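Extracellular protein 11-1 (Passalora fulva, PDB 6ZUS) is an extracellular zinc-binding protein of a plant-pathogenic fungus, probably an avirulence effector of a structurally conserved family with epistatic interactions with plant resistance proteins. Local coordinates at residues 118-121 with 127-130; 112-117 with 123-128; 9-14 with 39-44. All coordinates share one frame; numbering follows the deposited sequence.

Contact 1 (118-121 with 127-130); sequences EADK and YYSR
With CG of Y128 set between its own backbone N and carbonyl carbon (chi1 55°), and the R130 chain bent at chi2 (-68°), the two side chains converge on the loop 118-121, where D120 and the E118 carbonyl receive them. This is a polar loop-to-strand contact: residues 127-130 begin strand 127-138, an outer strand of the four-stranded antiparallel sheet, and Y128 and R130, two positions apart, rise from the same side of it. The guanidinium group of R130 meets E118 end-on. NH1 and NH2 both donate to E118 O, each at 2.9 Å. The carbonyl oxygen can accept both because both lie in its plane, and the N-H...O angles are bent to about 145°, as expected when two donors converge on one atom. NH2 also forms a salt bridge with D120 OD1 at 3.1 Å; OD1 lies near the guanidinium plane, while NH2 comes to OD1 from above the carboxylate plane. Arginine fits the position since it is long enough to leave the strand and has donors enough for several acceptors; NH1 additionally donates to Y114 O. Y128 brings its hydroxyl to the same carboxylate oxygen, OH to OD1 being 2.6 Å, with OD1 at the ring edge. Q16 OE1 on strand 6-20 lies close to that hydroxyl too, and its single proton cannot serve both. The positive charge beside OD1 would be expected to stabilise ionised D120. Aspartate's short chain holds its carboxylate where one oxygen meets both tyrosine and arginine. Completing the network, a water donates to D120 OD1 at 2.7 Å and accepts from R130 NE at 2.9 Å.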
# COMPACT_ATOMS: atom_id res chain seq x y z
N GLU A 118 12.90 -4.45 4.12
CA GLU A 118 12.61 -5.90 3.94
C GLU A 118 12.24 -6.13 2.47
O GLU A 118 11.18 -5.64 2.04
CB GLU A 118 11.50 -6.32 4.91
CG GLU A 118 11.92 -6.12 6.37
CD GLU A 118 11.07 -6.86 7.41
OE1 GLU A 118 10.81 -8.08 7.23
OE2 GLU A 118 10.69 -6.23 8.42
N ALA A 119 13.03 -6.88 1.72
CA ALA A 119 12.81 -7.13 0.29
C ALA A 119 11.61 -8.08 0.11
O ALA A 119 11.38 -8.93 0.99
CB ALA A 119 14.06 -7.70 -0.31
N ASP A 120 10.93 -8.04 -1.03
CA ASP A 120 9.88 -9.04 -1.35
C ASP A 120 10.42 -10.46 -1.13
O ASP A 120 9.66 -11.30 -0.58
CB ASP A 120 9.37 -8.84 -2.79
CG ASP A 120 8.61 -7.53 -2.95
OD1 ASP A 120 7.82 -7.14 -2.01
OD2 ASP A 120 8.78 -6.90 -4.05
N LYS A 121 11.66 -10.78 -1.57
CA LYS A 121 12.17 -12.18 -1.51
C LYS A 121 12.28 -12.67 -0.06
O LYS A 121 12.47 -13.90 0.14
CB LYS A 121 13.53 -12.31 -2.21
CG LYS A 121 14.67 -11.51 -1.61
CD LYS A 121 15.96 -11.86 -2.30
CE LYS A 121 17.14 -11.09 -1.77
NZ LYS A 121 17.40 -11.45 -0.37
N TYR A 127 -0.06 -11.84 1.27
CA TYR A 127 -0.66 -10.50 1.08
C TYR A 127 -0.03 -9.58 2.09
O TYR A 127 -0.03 -9.94 3.31
CB TYR A 127 -2.15 -10.54 1.32
CG TYR A 127 -2.91 -11.33 0.29
CD1 TYR A 127 -3.08 -12.68 0.43
CD2 TYR A 127 -3.48 -10.71 -0.81
CE1 TYR A 127 -3.81 -13.42 -0.47
CE2 TYR A 127 -4.22 -11.42 -1.72
CZ TYR A 127 -4.40 -12.79 -1.55
OH TYR A 127 -5.15 -13.45 -2.49
N TYR A 128 0.41 -8.39 1.64
CA TYR A 128 1.06 -7.43 2.56
C TYR A 128 1.00 -6.03 1.93
O TYR A 128 0.56 -5.86 0.75
CB TYR A 128 2.48 -7.87 2.95
CG TYR A 128 3.46 -8.15 1.82
CD1 TYR A 128 3.44 -9.37 1.17
CD2 TYR A 128 4.40 -7.21 1.37
CE1 TYR A 128 4.30 -9.66 0.13
CE2 TYR A 128 5.26 -7.48 0.31
CZ TYR A 128 5.24 -8.73 -0.30
OH TYR A 128 6.12 -9.03 -1.29
N SER A 129 1.43 -5.09 2.75
CA SER A 129 1.38 -3.65 2.41
C SER A 129 2.76 -3.02 2.59
O SER A 129 3.60 -3.51 3.37
CB SER A 129 0.33 -2.94 3.24
OG SER A 129 0.67 -2.94 4.60
N ARG A 130 2.96 -1.96 1.83
CA ARG A 130 4.09 -1.01 1.93
C ARG A 130 3.49 0.38 2.17
O ARG A 130 2.40 0.72 1.60
CB ARG A 130 4.95 -0.98 0.67
CG ARG A 130 5.39 -2.35 0.17
CD ARG A 130 6.37 -2.94 1.18
NE ARG A 130 7.13 -3.98 0.52
CZ ARG A 130 8.25 -4.52 0.99
NH1 ARG A 130 8.74 -4.13 2.15
NH2 ARG A 130 8.89 -5.43 0.28
O HOH W 1 6.76 -4.65 -2.28

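Contact 2 (112-117 with 123-128)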
# COMPACT_ATOMS: atom_id res chain seq x y z
N ARG A 112 -0.84 -6.61 6.55
CA ARG A 112 0.39 -6.39 7.36
C ARG A 112 1.43 -5.55 6.59
O ARG A 112 1.80 -5.94 5.44
CB ARG A 112 1.02 -7.72 7.71
CG ARG A 112 2.20 -7.55 8.65
CD ARG A 112 2.76 -8.89 9.04
NE ARG A 112 4.07 -8.63 9.64
CZ ARG A 112 4.86 -9.56 10.17
NH1 ARG A 112 4.45 -10.83 10.20
NH2 ARG A 112 6.05 -9.22 10.66
N TRP A 113 1.95 -4.52 7.24
CA TRP A 113 2.94 -3.58 6.64
C TRP A 113 4.35 -4.12 6.85
O TRP A 113 4.63 -4.70 7.92
CB TRP A 113 2.76 -2.21 7.27
CG TRP A 113 3.81 -1.17 7.01
CD1 TRP A 113 3.74 -0.14 6.14
CD2 TRP A 113 5.06 -1.01 7.72
NE1 TRP A 113 4.88 0.63 6.22
CE2 TRP A 113 5.67 0.16 7.23
CE3 TRP A 113 5.68 -1.70 8.76
CZ2 TRP A 113 6.91 0.61 7.69
CZ3 TRP A 113 6.89 -1.22 9.25
CH2 TRP A 113 7.49 -0.07 8.72
N TYR A 114 5.21 -3.91 5.86
CA TYR A 114 6.65 -4.26 5.93
C TYR A 114 7.43 -3.02 5.48
O TYR A 114 7.16 -2.49 4.40
CB TYR A 114 7.01 -5.47 5.05
CG TYR A 114 6.53 -6.79 5.57
CD1 TYR A 114 5.23 -7.21 5.35
CD2 TYR A 114 7.37 -7.61 6.34
CE1 TYR A 114 4.78 -8.42 5.85
CE2 TYR A 114 6.92 -8.82 6.85
CZ TYR A 114 5.63 -9.23 6.59
OH TYR A 114 5.19 -10.43 7.07
N ASP A 115 8.42 -2.65 6.30
CA ASP A 115 9.43 -1.62 5.95
C ASP A 115 10.04 -2.02 4.59
O ASP A 115 10.27 -3.23 4.37
CB ASP A 115 10.49 -1.49 7.05
CG ASP A 115 11.32 -0.20 6.90
OD1 ASP A 115 11.99 -0.06 5.89
OD2 ASP A 115 11.12 0.71 7.70
N GLU A 116 10.24 -1.03 3.72
CA GLU A 116 10.96 -1.19 2.42
C GLU A 116 12.34 -1.81 2.64
O GLU A 116 12.81 -2.45 1.67
CB GLU A 116 11.18 0.11 1.66
CG GLU A 116 9.92 0.77 1.17
CD GLU A 116 8.95 -0.03 0.31
OE1 GLU A 116 9.40 -0.82 -0.59
OE2 GLU A 116 7.72 0.15 0.56
N SER A 117 12.95 -1.70 3.84
CA SER A 117 14.24 -2.38 4.15
C SER A 117 14.12 -3.91 4.02
O SER A 117 15.16 -4.59 3.91
CB SER A 117 14.75 -2.01 5.53
OG SER A 117 13.88 -2.53 6.52
N ILE A 123 9.99 -11.89 2.35
CA ILE A 123 8.62 -11.77 2.92
C ILE A 123 7.88 -13.03 2.51
O ILE A 123 7.82 -13.29 1.31
CB ILE A 123 7.89 -10.46 2.52
CG1 ILE A 123 8.64 -9.23 3.08
CG2 ILE A 123 6.43 -10.47 2.96
CD1 ILE A 123 8.16 -7.89 2.55
N TYR A 124 7.28 -13.72 3.48
CA TYR A 124 6.71 -15.07 3.22
C TYR A 124 5.19 -15.12 3.44
O TYR A 124 4.62 -16.17 3.20
CB TYR A 124 7.45 -16.09 4.08
CG TYR A 124 8.95 -16.06 3.87
CD1 TYR A 124 9.52 -16.57 2.71
CD2 TYR A 124 9.78 -15.45 4.80
CE1 TYR A 124 10.90 -16.51 2.51
CE2 TYR A 124 11.15 -15.37 4.61
CZ TYR A 124 11.71 -15.90 3.46
OH TYR A 124 13.08 -15.81 3.30
N VAL A 125 4.53 -14.03 3.85
CA VAL A 125 3.04 -13.97 3.91
C VAL A 125 2.59 -13.64 2.48
O VAL A 125 3.35 -13.02 1.72
CB VAL A 125 2.54 -12.97 4.97
CG1 VAL A 125 3.14 -13.33 6.33
CG2 VAL A 125 2.86 -11.52 4.62
N GLY A 126 1.42 -14.07 2.08
CA GLY A 126 1.10 -13.90 0.65
C GLY A 126 0.71 -12.44 0.36
O GLY A 126 1.06 -11.90 -0.71
N TYR A 127 -0.06 -11.84 1.27
CA TYR A 127 -0.66 -10.50 1.08
C TYR A 127 -0.03 -9.58 2.09
O TYR A 127 -0.03 -9.94 3.31
CB TYR A 127 -2.15 -10.54 1.32
CG TYR A 127 -2.91 -11.33 0.29
CD1 TYR A 127 -3.08 -12.68 0.43
CD2 TYR A 127 -3.48 -10.71 -0.81
CE1 TYR A 127 -3.81 -13.42 -0.47
CE2 TYR A 127 -4.22 -11.42 -1.72
CZ TYR A 127 -4.40 -12.79 -1.55
OH TYR A 127 -5.15 -13.45 -2.49
N TYR A 128 0.41 -8.39 1.64
CA TYR A 128 1.06 -7.43 2.56
C TYR A 128 1.00 -6.03 1.93
O TYR A 128 0.56 -5.86 0.75
CB TYR A 128 2.48 -7.87 2.95
CG TYR A 128 3.46 -8.15 1.82
CD1 TYR A 128 3.44 -9.37 1.17
CD2 TYR A 128 4.40 -7.21 1.37
CE1 TYR A 128 4.30 -9.66 0.13
CE2 TYR A 128 5.26 -7.48 0.31
CZ TYR A 128 5.24 -8.73 -0.30
OH TYR A 128 6.12 -9.03 -1.29
O HOH W 2 -1.24 -9.47 5.74
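I123 lies over one face of the Y114 ring, spreading its branches across the phenol. I123 CD1 touches Y114 CG at 3.6 Å, while CG2 stands 4.0 Å from the ring centroid and 15° off its normal, a CH-pi contact. With CG2 anti to the backbone N and CG1 beside that N (chi1 -63°), both branches turn to the ring. The branched isoleucine suits the place because its separate arms cover different parts: CD1 the root, CG2 the outer half. V125 comes from the opposite direction to the tyrosine, CG2 lying 3.6 Å from Y114 OH. Y128 adds its CB, 3.7 Å from Y114 CD1 and, in a close approach to the backbone, 3.2 Å from R112 O; the two rings stand obliquely with planes at 80°. I123 CG2 also sits 3.6 Å above the plane of the Y128 ring, over its centre, so one methyl fills the angle between both aromatics. Y114 OH lies 3.1 Å above one face of the R112 guanidinium, toward its rim. A water accepts from R112 N and donates to Y127 O, bridging the two backbones. Beyond these, R112 and Y114 share backbone hydrogen bonds with S129 of strand 127-138, laying the loop along the outer edge of the sheet. W113 packs on K102 and T105 of helix 101-109, and across strand 127-138 lies strand 6-20, whose V14 pairs with Y128.

Contact 3 (9-14 with 39-44)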
# COMPACT_ATOMS: atom_id res chain seq x y z
N VAL A 9 1.92 9.94 1.68
CA VAL A 9 2.30 8.53 1.96
C VAL A 9 2.17 7.74 0.64
O VAL A 9 1.07 7.73 0.05
CB VAL A 9 1.48 7.89 3.10
CG1 VAL A 9 1.94 6.46 3.33
CG2 VAL A 9 1.58 8.69 4.40
N ALA A 10 3.29 7.15 0.18
CA ALA A 10 3.36 6.20 -0.95
C ALA A 10 2.91 4.84 -0.41
O ALA A 10 3.60 4.31 0.45
CB ALA A 10 4.75 6.14 -1.53
N LEU A 11 1.79 4.33 -0.89
CA LEU A 11 1.15 3.05 -0.42
C LEU A 11 1.24 2.02 -1.53
O LEU A 11 1.10 2.36 -2.75
CB LEU A 11 -0.32 3.31 -0.07
CG LEU A 11 -0.57 4.29 1.08
CD1 LEU A 11 -1.97 4.81 1.02
CD2 LEU A 11 -0.31 3.64 2.41
N LYS A 12 1.38 0.77 -1.13
CA LYS A 12 1.39 -0.34 -2.11
C LYS A 12 0.83 -1.61 -1.46
O LYS A 12 1.22 -1.95 -0.31
CB LYS A 12 2.79 -0.54 -2.68
CG LYS A 12 2.86 -1.63 -3.72
CD LYS A 12 4.07 -1.54 -4.57
CE LYS A 12 5.28 -2.19 -4.00
NZ LYS A 12 6.17 -2.65 -5.11
N TRP A 13 -0.14 -2.16 -2.15
CA TRP A 13 -0.84 -3.43 -1.83
C TRP A 13 -0.17 -4.53 -2.64
O TRP A 13 0.02 -4.36 -3.87
CB TRP A 13 -2.30 -3.28 -2.18
CG TRP A 13 -3.13 -4.47 -1.83
CD1 TRP A 13 -3.92 -4.62 -0.73
CD2 TRP A 13 -3.32 -5.63 -2.66
NE1 TRP A 13 -4.59 -5.80 -0.81
CE2 TRP A 13 -4.23 -6.47 -1.96
CE3 TRP A 13 -2.84 -6.06 -3.90
CZ2 TRP A 13 -4.66 -7.69 -2.46
CZ3 TRP A 13 -3.25 -7.29 -4.40
CH2 TRP A 13 -4.14 -8.08 -3.68
N VAL A 14 0.21 -5.62 -2.00
CA VAL A 14 1.02 -6.67 -2.67
C VAL A 14 0.40 -8.05 -2.43
O VAL A 14 0.08 -8.36 -1.27
CB VAL A 14 2.50 -6.64 -2.24
CG1 VAL A 14 3.31 -7.63 -3.07
CG2 VAL A 14 3.13 -5.24 -2.30
N ASN A 39 -9.59 0.07 -5.22
CA ASN A 39 -10.95 0.59 -4.92
C ASN A 39 -11.41 0.14 -3.52
O ASN A 39 -12.21 0.85 -2.93
CB ASN A 39 -11.95 0.20 -6.01
CG ASN A 39 -11.68 0.93 -7.31
OD1 ASN A 39 -10.97 1.95 -7.34
ND2 ASN A 39 -12.27 0.43 -8.38
N LEU A 40 -10.91 -0.99 -2.97
CA LEU A 40 -11.30 -1.45 -1.61
C LEU A 40 -10.52 -0.74 -0.49
O LEU A 40 -10.91 -0.89 0.68
CB LEU A 40 -11.04 -2.94 -1.53
CG LEU A 40 -11.97 -3.79 -2.39
CD1 LEU A 40 -11.52 -5.25 -2.38
CD2 LEU A 40 -13.42 -3.64 -1.89
N TRP A 41 -9.42 -0.06 -0.80
CA TRP A 41 -8.69 0.70 0.25
C TRP A 41 -9.65 1.66 0.94
O TRP A 41 -10.50 2.27 0.24
CB TRP A 41 -7.48 1.47 -0.29
CG TRP A 41 -6.41 0.66 -0.94
CD1 TRP A 41 -6.37 -0.68 -1.18
CD2 TRP A 41 -5.19 1.22 -1.46
NE1 TRP A 41 -5.19 -1.00 -1.80
CE2 TRP A 41 -4.45 0.14 -2.00
CE3 TRP A 41 -4.65 2.52 -1.53
CZ2 TRP A 41 -3.21 0.36 -2.61
CZ3 TRP A 41 -3.41 2.71 -2.08
CH2 TRP A 41 -2.69 1.64 -2.62
N LYS A 42 -9.52 1.79 2.25
CA LYS A 42 -10.34 2.72 3.06
C LYS A 42 -9.89 4.15 2.75
O LYS A 42 -8.72 4.49 3.02
CB LYS A 42 -10.14 2.56 4.57
CG LYS A 42 -10.72 1.33 5.23
CD LYS A 42 -10.45 1.40 6.75
CE LYS A 42 -10.84 0.12 7.50
NZ LYS A 42 -10.41 0.14 8.92
N LYS A 43 -10.79 4.99 2.27
CA LYS A 43 -10.40 6.39 1.85
C LYS A 43 -10.90 7.43 2.87
O LYS A 43 -10.57 8.63 2.70
CB LYS A 43 -10.78 6.58 0.37
CG LYS A 43 -10.24 5.44 -0.50
CD LYS A 43 -9.84 5.73 -1.88
CE LYS A 43 -9.24 4.50 -2.54
NZ LYS A 43 -10.21 3.38 -2.50
N ASN A 44 -11.48 6.98 3.98
CA ASN A 44 -12.02 7.87 5.04
C ASN A 44 -11.46 7.47 6.40
O ASN A 44 -12.17 7.65 7.41
CB ASN A 44 -13.54 7.87 5.04
CG ASN A 44 -14.07 6.49 5.35
OD1 ASN A 44 -13.32 5.52 5.35
ND2 ASN A 44 -15.37 6.41 5.61
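An apolar contact between a loop and the face of a sheet, this one lies near the centre of the molecule: W41, just beyond helix 31-40, places its indole on strand 6-20, an inner strand of the four-stranded antiparallel sheet. L11 and W13, two positions apart, project toward it from the same side of the strand. W41 spans both. The outer part of its six-membered ring rests against the leucine, CZ3 being 3.7 Å from L11 CB, and its five-membered ring reaches the other residue, NE1 lying 3.7 Å from W13 CB. That CB is met at the edge of the W41 indole, near its plane. In W13, CG anti to the backbone N (chi1 -177°) carries the indole off past W41, so mainly the base of the side chain touches. The two five-membered rings form an oblique pair, 5.7 Å apart between centroids and inclined at 35°. The W13 side chain is also about 4 Å, between nearest atoms, from a bound zinc ion and from H15, a zinc ligand in a structure of this protein. Tryptophan suits position 41 because one broad rigid group covers two strand residues, at the price of burying NE1, which has no hydrogen-bonding partner in the model. The backbone on the loop side is tied locally: K43 NZ donates to W41 O at 3.0 Å and also to F38 O. F38, from helix 31-40, meets the W41 ring edge-to-face, while L109 of helix 101-109 touches L11, W13 and W41 alike, so the tryptophan is enclosed between two helices and the sheet, with strands 71-86 and 127-138 bonded to either side of strand 6-20.

In the fold
Contacts 1 and 2 are neighbours, their centres about 3 Å apart: both fold the connection between helix 101-109 and strand 127-138 over the start of that strand, and Y127 and Y128 belong to each. They divide the chemistry, contact 1 being charged, hydrogen-bonded and only partly buried, contact 2 a buried aromatic and aliphatic cluster. Contact 3 lies nearer the middle of the chain, with its centre about 15 Å from that of contact 1, and is held by van der Waals contact alone, with the indole N-H buried. The sheet connects them, since strand 6-20 of contact 3 pairs with strand 127-138: K12 O accepts from R130 N, and V14 N donates to Y128 O.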